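Probable sugar kinase (Clostridium perfringens, PDB 3KZH) probably phosphorylates a sugar or related small molecule as a kinase of the pfkB (ribokinase-like) family, and is seen here with beta-D-glucopyranose bound. Local coordinates at residues A[122-131]-A[149-157]; A[46-55]-A[294-303]. All coordinates share one frame; numbering follows the deposited sequence.

Contact 1. Residues A[122-131]-A[149-157]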
loop_
_atom_site.group_PDB
_atom_site.type_symbol
_atom_site.label_atom_id
_atom_site.label_comp_id
_atom_site.label_asym_id
_atom_site.label_seq_id
_atom_site.Cartn_x
_atom_site.Cartn_y
_atom_site.Cartn_z
HETATM N N MSE A 122 20.205 -8.354 6.924
HETATM C CA MSE A 122 21.305 -8.271 5.953
HETATM C C MSE A 122 22.502 -9.052 6.512
HETATM O O MSE A 122 22.915 -8.857 7.666
HETATM C CB MSE A 122 21.712 -6.807 5.694
HETATM C CG MSE A 122 22.882 -6.600 4.710
HETATM SE SE MSE A 122 22.411 -7.178 2.925
HETATM C CE MSE A 122 23.947 -8.047 2.494
ATOM N N ASN A 123 23.044 -9.935 5.678
ATOM C CA ASN A 123 24.181 -10.773 6.056
ATOM C C ASN A 123 25.340 -10.714 5.065
ATOM O O ASN A 123 25.169 -10.295 3.926
ATOM C CB ASN A 123 23.723 -12.227 6.289
ATOM C CG ASN A 123 22.957 -12.817 5.104
ATOM O OD1 ASN A 123 23.514 -13.033 4.025
ATOM N ND2 ASN A 123 21.678 -13.102 5.316
ATOM N N THR A 124 26.500 -11.196 5.502
ATOM C CA THR A 124 27.726 -11.210 4.703
ATOM C C THR A 124 27.667 -12.068 3.438
ATOM O O THR A 124 28.309 -11.736 2.439
ATOM C CB THR A 124 28.935 -11.631 5.554
ATOM O OG1 THR A 124 28.674 -12.901 6.170
ATOM C CG2 THR A 124 29.204 -10.587 6.635
ATOM N N ASP A 125 26.875 -13.142 3.475
ATOM C CA ASP A 125 26.701 -14.046 2.325
ATOM C C ASP A 125 26.056 -13.335 1.138
ATOM O O ASP A 125 26.441 -13.564 -0.018
ATOM C CB ASP A 125 25.852 -15.262 2.706
ATOM C CG ASP A 125 26.682 -16.421 3.212
ATOM O OD1 ASP A 125 27.651 -16.194 3.972
ATOM O OD2 ASP A 125 26.355 -17.571 2.850
ATOM N N PHE A 126 25.103 -12.447 1.440
ATOM C CA PHE A 126 24.421 -11.671 0.419
ATOM C C PHE A 126 25.372 -10.598 -0.136
ATOM O O PHE A 126 25.394 -10.394 -1.359
ATOM C CB PHE A 126 23.095 -11.088 0.950
ATOM C CG PHE A 126 22.214 -10.504 -0.126
ATOM C CD1 PHE A 126 21.394 -11.346 -0.903
ATOM C CD2 PHE A 126 22.281 -9.131 -0.452
ATOM C CE1 PHE A 126 20.653 -10.833 -2.000
ATOM C CE2 PHE A 126 21.549 -8.601 -1.546
ATOM C CZ PHE A 126 20.740 -9.461 -2.322
ATOM N N ILE A 127 26.163 -9.946 0.738
ATOM C CA ILE A 127 27.141 -8.927 0.298
ATOM C C ILE A 127 28.114 -9.588 -0.677
ATOM O O ILE A 127 28.338 -9.063 -1.761
ATOM C CB ILE A 127 27.975 -8.281 1.474
ATOM C CG1 ILE A 127 27.166 -7.237 2.227
ATOM C CG2 ILE A 127 29.116 -7.453 0.926
ATOM C CD1 ILE A 127 27.467 -7.137 3.704
ATOM N N ASP A 128 28.616 -10.769 -0.297
ATOM C CA ASP A 128 29.557 -11.551 -1.107
ATOM C C ASP A 128 29.010 -11.939 -2.477
ATOM O O ASP A 128 29.754 -11.926 -3.456
ATOM C CB ASP A 128 29.991 -12.824 -0.370
ATOM C CG ASP A 128 30.837 -12.543 0.863
ATOM O OD1 ASP A 128 31.543 -11.509 0.899
ATOM O OD2 ASP A 128 30.787 -13.366 1.804
ATOM N N SER A 129 27.708 -12.231 -2.551
ATOM C CA SER A 129 27.073 -12.621 -3.812
ATOM C C SER A 129 26.950 -11.448 -4.768
ATOM O O SER A 129 26.963 -11.623 -5.987
ATOM C CB SER A 129 25.694 -13.278 -3.568
ATOM O OG SER A 129 24.674 -12.353 -3.201
ATOM N N LYS A 130 26.883 -10.250 -4.193
ATOM C CA LYS A 130 26.749 -9.007 -4.952
ATOM C C LYS A 130 28.011 -8.146 -4.906
ATOM O O LYS A 130 27.949 -6.953 -5.202
ATOM C CB LYS A 130 25.557 -8.189 -4.421
ATOM C CG LYS A 130 24.193 -8.872 -4.466
ATOM C CD LYS A 130 23.754 -9.203 -5.880
ATOM C CE LYS A 130 22.302 -9.612 -5.928
ATOM N NZ LYS A 130 21.973 -10.699 -4.976
ATOM N N ARG A 131 29.156 -8.758 -4.589
ATOM C CA ARG A 131 30.448 -8.050 -4.492
ATOM C C ARG A 131 30.841 -7.240 -5.735
ATOM O O ARG A 131 31.428 -6.171 -5.630
ATOM C CB ARG A 131 31.573 -9.036 -4.139
ATOM C CG ARG A 131 31.762 -10.176 -5.140
ATOM C CD ARG A 131 33.011 -10.966 -4.865
ATOM N NE ARG A 131 34.208 -10.191 -5.169
ATOM C CZ ARG A 131 35.402 -10.718 -5.430
ATOM N NH1 ARG A 131 35.579 -12.038 -5.430
ATOM N NH2 ARG A 131 36.424 -9.916 -5.703
ATOM N N ILE A 149 28.012 -4.055 9.587
ATOM C CA ILE A 149 27.981 -4.270 8.139
ATOM C C ILE A 149 28.772 -3.192 7.402
ATOM O O ILE A 149 29.417 -3.492 6.399
ATOM C CB ILE A 149 26.518 -4.471 7.621
ATOM C CG1 ILE A 149 26.103 -5.910 7.941
ATOM C CG2 ILE A 149 26.372 -4.213 6.097
ATOM C CD1 ILE A 149 24.643 -6.107 8.125
HETATM N N MSE A 150 28.791 -1.974 7.955
HETATM C CA MSE A 150 29.548 -0.858 7.391
HETATM C C MSE A 150 31.024 -1.250 7.421
HETATM O O MSE A 150 31.672 -1.231 6.379
HETATM C CB MSE A 150 29.319 0.447 8.185
HETATM C CG MSE A 150 30.118 1.679 7.677
HETATM SE SE MSE A 150 30.022 3.281 8.776
HETATM C CE MSE A 150 28.179 3.703 8.420
ATOM N N GLU A 151 31.487 -1.747 8.578
ATOM C CA GLU A 151 32.878 -2.196 8.774
ATOM C C GLU A 151 33.250 -3.286 7.776
ATOM O O GLU A 151 34.324 -3.226 7.176
ATOM C CB GLU A 151 33.105 -2.701 10.200
ATOM C CG GLU A 151 34.540 -3.194 10.499
ATOM C CD GLU A 151 34.851 -3.271 11.976
ATOM O OE1 GLU A 151 33.924 -3.527 12.776
ATOM O OE2 GLU A 151 36.026 -3.058 12.341
ATOM N N TYR A 152 32.327 -4.226 7.552
ATOM C CA TYR A 152 32.541 -5.306 6.593
ATOM C C TYR A 152 32.668 -4.721 5.181
ATOM O O TYR A 152 33.560 -5.113 4.435
ATOM C CB TYR A 152 31.402 -6.339 6.653
ATOM C CG TYR A 152 31.653 -7.570 5.802
ATOM C CD1 TYR A 152 32.496 -8.609 6.256
ATOM C CD2 TYR A 152 31.080 -7.691 4.516
ATOM C CE1 TYR A 152 32.761 -9.742 5.443
ATOM C CE2 TYR A 152 31.340 -8.812 3.698
ATOM C CZ TYR A 152 32.176 -9.831 4.169
ATOM O OH TYR A 152 32.388 -10.935 3.381
ATOM N N LEU A 153 31.812 -3.750 4.850
ATOM C CA LEU A 153 31.840 -3.110 3.534
ATOM C C LEU A 153 33.095 -2.282 3.302
ATOM O O LEU A 153 33.686 -2.356 2.224
ATOM C CB LEU A 153 30.586 -2.255 3.298
ATOM C CG LEU A 153 29.261 -3.006 3.213
ATOM C CD1 LEU A 153 28.123 -2.040 3.169
ATOM C CD2 LEU A 153 29.232 -3.910 2.024
ATOM N N LEU A 154 33.522 -1.553 4.337
ATOM C CA LEU A 154 34.721 -0.714 4.290
ATOM C C LEU A 154 35.982 -1.561 4.141
ATOM O O LEU A 154 36.745 -1.364 3.206
ATOM C CB LEU A 154 34.817 0.173 5.543
ATOM C CG LEU A 154 33.773 1.271 5.778
ATOM C CD1 LEU A 154 34.014 1.894 7.123
ATOM C CD2 LEU A 154 33.790 2.339 4.686
ATOM N N LYS A 155 36.124 -2.567 5.004
ATOM C CA LYS A 155 37.266 -3.497 5.015
ATOM C C LYS A 155 37.429 -4.197 3.659
ATOM O O LYS A 155 38.525 -4.220 3.089
ATOM C CB LYS A 155 37.045 -4.533 6.133
ATOM C CG LYS A 155 38.088 -5.623 6.326
ATOM C CD LYS A 155 37.648 -6.514 7.487
ATOM C CE LYS A 155 38.570 -7.703 7.722
ATOM N NZ LYS A 155 38.027 -8.584 8.805
ATOM N N ASN A 156 36.302 -4.653 3.113
ATOM C CA ASN A 156 36.268 -5.365 1.843
ATOM C C ASN A 156 36.240 -4.553 0.550
ATOM O O ASN A 156 36.637 -5.081 -0.491
ATOM C CB ASN A 156 35.090 -6.339 1.823
ATOM C CG ASN A 156 35.341 -7.579 2.645
ATOM O OD1 ASN A 156 35.029 -7.628 3.835
ATOM N ND2 ASN A 156 35.896 -8.601 2.008
ATOM N N PHE A 157 35.746 -3.308 0.587
ATOM C CA PHE A 157 35.615 -2.500 -0.641
ATOM C C PHE A 157 36.153 -1.061 -0.710
ATOM O O PHE A 157 36.009 -0.424 -1.760
ATOM C CB PHE A 157 34.141 -2.468 -1.118
ATOM C CG PHE A 157 33.466 -3.811 -1.170
ATOM C CD1 PHE A 157 33.732 -4.716 -2.213
ATOM C CD2 PHE A 157 32.574 -4.188 -0.155
ATOM C CE1 PHE A 157 33.109 -6.000 -2.245
ATOM C CE2 PHE A 157 31.944 -5.454 -0.164
ATOM C CZ PHE A 157 32.212 -6.369 -1.213
#
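Tyr152 and Thr124 meet because of their first torsions: the tyrosine swings CG anti to its own backbone N (chi1 -173°), carrying the ring toward helix 124-129, while Thr124 turns CG2 anti to its carbonyl carbon and lays that methyl over the ring. CG2 stands 3.7 Å from the ring centroid, almost exactly on the normal, a CH-pi contact. A beta-branched threonine suits the spot, since it offers a methyl within the first turn of the helix. At the rim of the same ring Tyr152 OH donates to Asp128 OD1 at 2.7 Å, on the syn lone pair of that oxygen; ring and carboxylate planes are 58° apart. This bond adds a polar link between the helices beside an apolar layer.

That layer centres on Ile127, a knob in the hole formed by Ile149, Tyr152, Leu153 and Phe157. Its CD1 reaches Tyr152 CD2 at 3.7 Å, and CG2 meets the edge of the Phe157 ring, 3.6 Å from CE2. The branched side chain serves both ends of the hole at once. In the Rossmann-like alpha/beta fold of ribokinase relatives, helix 147-157 connects the parallel strands 139-143 and 162-166 and packs on the sheet; helix 124-129 packs beside it, the short axes 11.4 Å apart and inclined by 32°. Phe12 and Phe163 of the sheet touch Leu153, and Phe134 of the next helix stacks on Phe157. Where helix 124-129 starts, Asn123 OD1 caps Phe126 N at 3.1 Å, and Ile149 CD1 rests against Met122, a selenomethionine, 3.9 Å from its CB.

Contact 2. Residues A[46-55]-A[294-303]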
loop_
_atom_site.group_PDB
_atom_site.type_symbol
_atom_site.label_atom_id
_atom_site.label_comp_id
_atom_site.label_asym_id
_atom_site.label_seq_id
_atom_site.Cartn_x
_atom_site.Cartn_y
_atom_site.Cartn_z
ATOM N N ARG A 46 16.548 5.396 0.666
ATOM C CA ARG A 46 15.548 5.311 -0.408
ATOM C C ARG A 46 15.222 6.688 -0.961
ATOM O O ARG A 46 14.951 6.823 -2.150
ATOM C CB ARG A 46 14.258 4.614 0.057
ATOM C CG ARG A 46 13.385 4.078 -1.105
ATOM C CD ARG A 46 11.915 4.421 -0.966
ATOM N NE ARG A 46 11.592 5.682 -1.639
ATOM C CZ ARG A 46 11.606 6.872 -1.054
ATOM N NH1 ARG A 46 11.911 6.963 0.225
ATOM N NH2 ARG A 46 11.417 7.968 -1.758
ATOM N N ASN A 47 15.263 7.693 -0.085
ATOM C CA ASN A 47 15.017 9.081 -0.448
ATOM C C ASN A 47 16.203 9.588 -1.276
ATOM O O ASN A 47 16.000 10.261 -2.283
ATOM C CB ASN A 47 14.834 9.972 0.804
ATOM C CG ASN A 47 13.706 9.503 1.732
ATOM O OD1 ASN A 47 12.657 9.053 1.287
ATOM N ND2 ASN A 47 13.928 9.626 3.035
ATOM N N ILE A 48 17.430 9.225 -0.876
ATOM C CA ILE A 48 18.649 9.641 -1.593
ATOM C C ILE A 48 18.608 9.110 -3.031
ATOM O O ILE A 48 18.727 9.892 -3.976
ATOM C CB ILE A 48 19.973 9.178 -0.871
ATOM C CG1 ILE A 48 20.128 9.906 0.467
ATOM C CG2 ILE A 48 21.204 9.468 -1.732
ATOM C CD1 ILE A 48 21.239 9.380 1.377
ATOM N N ALA A 49 18.366 7.800 -3.161
ATOM C CA ALA A 49 18.261 7.105 -4.443
ATOM C C ALA A 49 17.189 7.697 -5.360
ATOM O O ALA A 49 17.424 7.826 -6.566
ATOM C CB ALA A 49 17.998 5.644 -4.216
ATOM N N GLU A 50 16.051 8.107 -4.781
ATOM C CA GLU A 50 14.959 8.729 -5.553
ATOM C C GLU A 50 15.404 10.082 -6.109
ATOM O O GLU A 50 15.309 10.301 -7.323
ATOM C CB GLU A 50 13.643 8.894 -4.749
ATOM C CG GLU A 50 12.446 9.178 -5.685
ATOM C CD GLU A 50 11.128 9.597 -5.030
ATOM O OE1 GLU A 50 10.790 9.145 -3.920
ATOM O OE2 GLU A 50 10.388 10.374 -5.673
ATOM N N ASN A 51 15.954 10.934 -5.236
ATOM C CA ASN A 51 16.448 12.276 -5.598
ATOM C C ASN A 51 17.527 12.227 -6.702
ATOM O O ASN A 51 17.568 13.093 -7.576
ATOM C CB ASN A 51 17.039 12.996 -4.374
ATOM C CG ASN A 51 16.000 13.410 -3.353
ATOM O OD1 ASN A 51 15.933 12.854 -2.248
ATOM N ND2 ASN A 51 15.232 14.433 -3.688
HETATM N N MSE A 52 18.344 11.165 -6.665
HETATM C CA MSE A 52 19.433 10.899 -7.618
HETATM C C MSE A 52 18.901 10.520 -9.006
HETATM O O MSE A 52 19.328 11.070 -10.021
HETATM C CB MSE A 52 20.338 9.767 -7.102
HETATM C CG MSE A 52 21.536 10.220 -6.303
HETATM SE SE MSE A 52 22.757 8.811 -5.828
HETATM C CE MSE A 52 23.795 9.795 -4.477
ATOM N N ALA A 53 17.965 9.575 -9.030
ATOM C CA ALA A 53 17.330 9.091 -10.255
ATOM C C ALA A 53 16.506 10.216 -10.894
ATOM O O ALA A 53 16.454 10.337 -12.125
ATOM C CB ALA A 53 16.451 7.898 -9.937
ATOM N N ARG A 54 15.936 11.075 -10.040
ATOM C CA ARG A 54 15.135 12.222 -10.476
ATOM C C ARG A 54 15.939 13.264 -11.248
ATOM O O ARG A 54 15.406 13.908 -12.138
ATOM C CB ARG A 54 14.432 12.888 -9.283
ATOM C CG ARG A 54 13.076 12.264 -8.961
ATOM C CD ARG A 54 12.434 12.865 -7.720
ATOM N NE ARG A 54 11.056 12.403 -7.547
ATOM C CZ ARG A 54 9.983 13.005 -8.065
ATOM N NH1 ARG A 54 10.112 14.106 -8.789
ATOM N NH2 ARG A 54 8.782 12.485 -7.893
ATOM N N VAL A 55 17.225 13.405 -10.919
ATOM C CA VAL A 55 18.088 14.364 -11.597
ATOM C C VAL A 55 18.941 13.734 -12.698
ATOM O O VAL A 55 19.836 14.375 -13.253
ATOM C CB VAL A 55 18.935 15.206 -10.609
ATOM C CG1 VAL A 55 18.028 16.039 -9.717
ATOM C CG2 VAL A 55 19.851 14.326 -9.780
ATOM N N ILE A 294 10.071 14.711 -0.417
ATOM C CA ILE A 294 10.577 14.791 -1.796
ATOM C C ILE A 294 9.590 15.661 -2.581
ATOM O O ILE A 294 8.379 15.444 -2.503
ATOM C CB ILE A 294 10.698 13.372 -2.491
ATOM C CG1 ILE A 294 11.891 12.592 -1.926
ATOM C CG2 ILE A 294 10.951 13.501 -4.006
ATOM C CD1 ILE A 294 11.573 11.178 -1.561
ATOM N N HIS A 295 10.111 16.643 -3.319
ATOM C CA HIS A 295 9.278 17.525 -4.137
ATOM C C HIS A 295 8.840 16.725 -5.372
ATOM O O HIS A 295 9.688 16.235 -6.126
ATOM C CB HIS A 295 10.039 18.783 -4.564
ATOM C CG HIS A 295 9.152 19.901 -5.034
ATOM N ND1 HIS A 295 8.187 19.731 -6.004
ATOM C CD2 HIS A 295 9.079 21.195 -4.653
ATOM C CE1 HIS A 295 7.554 20.876 -6.196
ATOM N NE2 HIS A 295 8.075 21.782 -5.391
ATOM N N PRO A 296 7.509 16.582 -5.587
ATOM C CA PRO A 296 6.923 15.844 -6.715
ATOM C C PRO A 296 7.379 16.263 -8.109
ATOM O O PRO A 296 7.447 15.431 -9.011
ATOM C CB PRO A 296 5.425 16.099 -6.546
ATOM C CG PRO A 296 5.269 16.245 -5.087
ATOM C CD PRO A 296 6.425 17.139 -4.749
ATOM N N ASP A 297 7.718 17.540 -8.270
ATOM C CA ASP A 297 8.130 18.054 -9.571
ATOM C C ASP A 297 9.616 18.092 -9.819
ATOM O O ASP A 297 10.039 18.416 -10.930
ATOM C CB ASP A 297 7.548 19.448 -9.824
ATOM C CG ASP A 297 6.036 19.467 -9.789
ATOM O OD1 ASP A 297 5.400 18.428 -10.088
ATOM O OD2 ASP A 297 5.483 20.532 -9.440
HETATM N N MSE A 298 10.409 17.730 -8.813
HETATM C CA MSE A 298 11.857 17.762 -8.953
HETATM C C MSE A 298 12.453 16.830 -9.998
HETATM O O MSE A 298 12.155 15.627 -10.063
HETATM C CB MSE A 298 12.570 17.588 -7.620
HETATM C CG MSE A 298 13.669 18.622 -7.423
HETATM SE SE MSE A 298 15.258 17.880 -6.713
HETATM C CE MSE A 298 14.798 18.090 -4.858
ATOM N N ALA A 299 13.226 17.478 -10.861
ATOM C CA ALA A 299 13.931 16.888 -11.981
ATOM C C ALA A 299 15.129 17.786 -12.245
ATOM O O ALA A 299 15.257 18.841 -11.627
ATOM C CB ALA A 299 13.016 16.858 -13.209
ATOM N N LEU A 300 15.984 17.374 -13.182
ATOM C CA LEU A 300 17.177 18.125 -13.573
ATOM C C LEU A 300 16.832 19.561 -13.979
ATOM O O LEU A 300 17.419 20.505 -13.441
ATOM C CB LEU A 300 17.936 17.402 -14.707
ATOM C CG LEU A 300 19.214 18.041 -15.287
ATOM C CD1 LEU A 300 20.254 18.219 -14.210
ATOM C CD2 LEU A 300 19.779 17.219 -16.429
ATOM N N ASP A 301 15.821 19.716 -14.835
ATOM C CA ASP A 301 15.384 21.036 -15.307
ATOM C C ASP A 301 14.958 22.022 -14.207
ATOM O O ASP A 301 15.375 23.175 -14.249
ATOM C CB ASP A 301 14.300 20.921 -16.405
ATOM C CG ASP A 301 13.182 19.928 -16.059
ATOM O OD1 ASP A 301 12.874 19.733 -14.867
ATOM O OD2 ASP A 301 12.601 19.335 -16.993
ATOM N N THR A 302 14.214 21.550 -13.196
ATOM C CA THR A 302 13.768 22.413 -12.086
ATOM C C THR A 302 14.925 22.832 -11.163
ATOM O O THR A 302 14.936 23.950 -10.650
ATOM C CB THR A 302 12.589 21.811 -11.235
ATOM O OG1 THR A 302 13.086 20.908 -10.244
ATOM C CG2 THR A 302 11.590 21.075 -12.111
ATOM N N VAL A 303 15.911 21.940 -10.992
ATOM C CA VAL A 303 17.098 22.201 -10.165
ATOM C C VAL A 303 17.952 23.255 -10.861
ATOM O O VAL A 303 18.327 24.242 -10.239
ATOM C CB VAL A 303 17.948 20.907 -9.902
ATOM C CG1 VAL A 303 19.162 21.222 -9.045
ATOM C CG2 VAL A 303 17.121 19.863 -9.235
HETATM O O HOH W 1 12.060 13.894 -12.279
HETATM O O HOH W 2 15.637 14.791 -14.861
#
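Arg54, toward the C-terminal part of segment 46-55, reaches into the turn 295-298. Its CB, CG and CD run past Met298 O, CB at 3.6 Å, and CD also approaches the Ile294 CG2 methyl. NE turns back to its own helix, forming a salt bridge with Glu50 OE2 at 2.8 Å on the anti side of the carboxylate. NH1 donates twice: to Met298 O at 2.8 Å, in the carbonyl plane and on a lone pair, and to Pro296 O at 3.0 Å, from above that carbonyl's plane. NH2 adds a weak bond to Pro296 O. An arginine fits because one flat group can serve carboxylate and carbonyls together.

Glu50, one helical turn earlier, lies between two arginines: its OE1 pairs with Arg46 NH2, so Arg46, Glu50 and Arg54 form a salt-bridge network along the helix. Against this network lies Ile294, whose CG2 is 3.7 Å from Arg54 NE, over the guanidinium face. Farther on, Val55 CG1 packs on Val303 CG2 at 4.0 Å, and a water links Arg54 O to Leu300 N. By donating to carbonyls of the type I beta turn His295-Met298, the arginine joins helix 44-54 of the ribokinase-like fold to the segment leading into helix 300-308.

How the contacts relate
Contact 1 is nested inside the long loop that contact 2 closes: residues 122-131 and 149-157 are 18 residues apart at their closest ends, whereas 46-55 and 294-303 are 239 residues apart. The two do not touch; their centres lie 28 Å apart and their nearest atoms about 11 Å. Contact 1 has its centre about 20 Å from the chain centre, as helix packing on the central sheet, while contact 2 is nearer, at about 12 Å. In contact 2 the Asn47 side chain is about 10 Å from the bound beta-D-glucopyranose, and its ND2 bonds Asp257, next to the pocket residue Gly256.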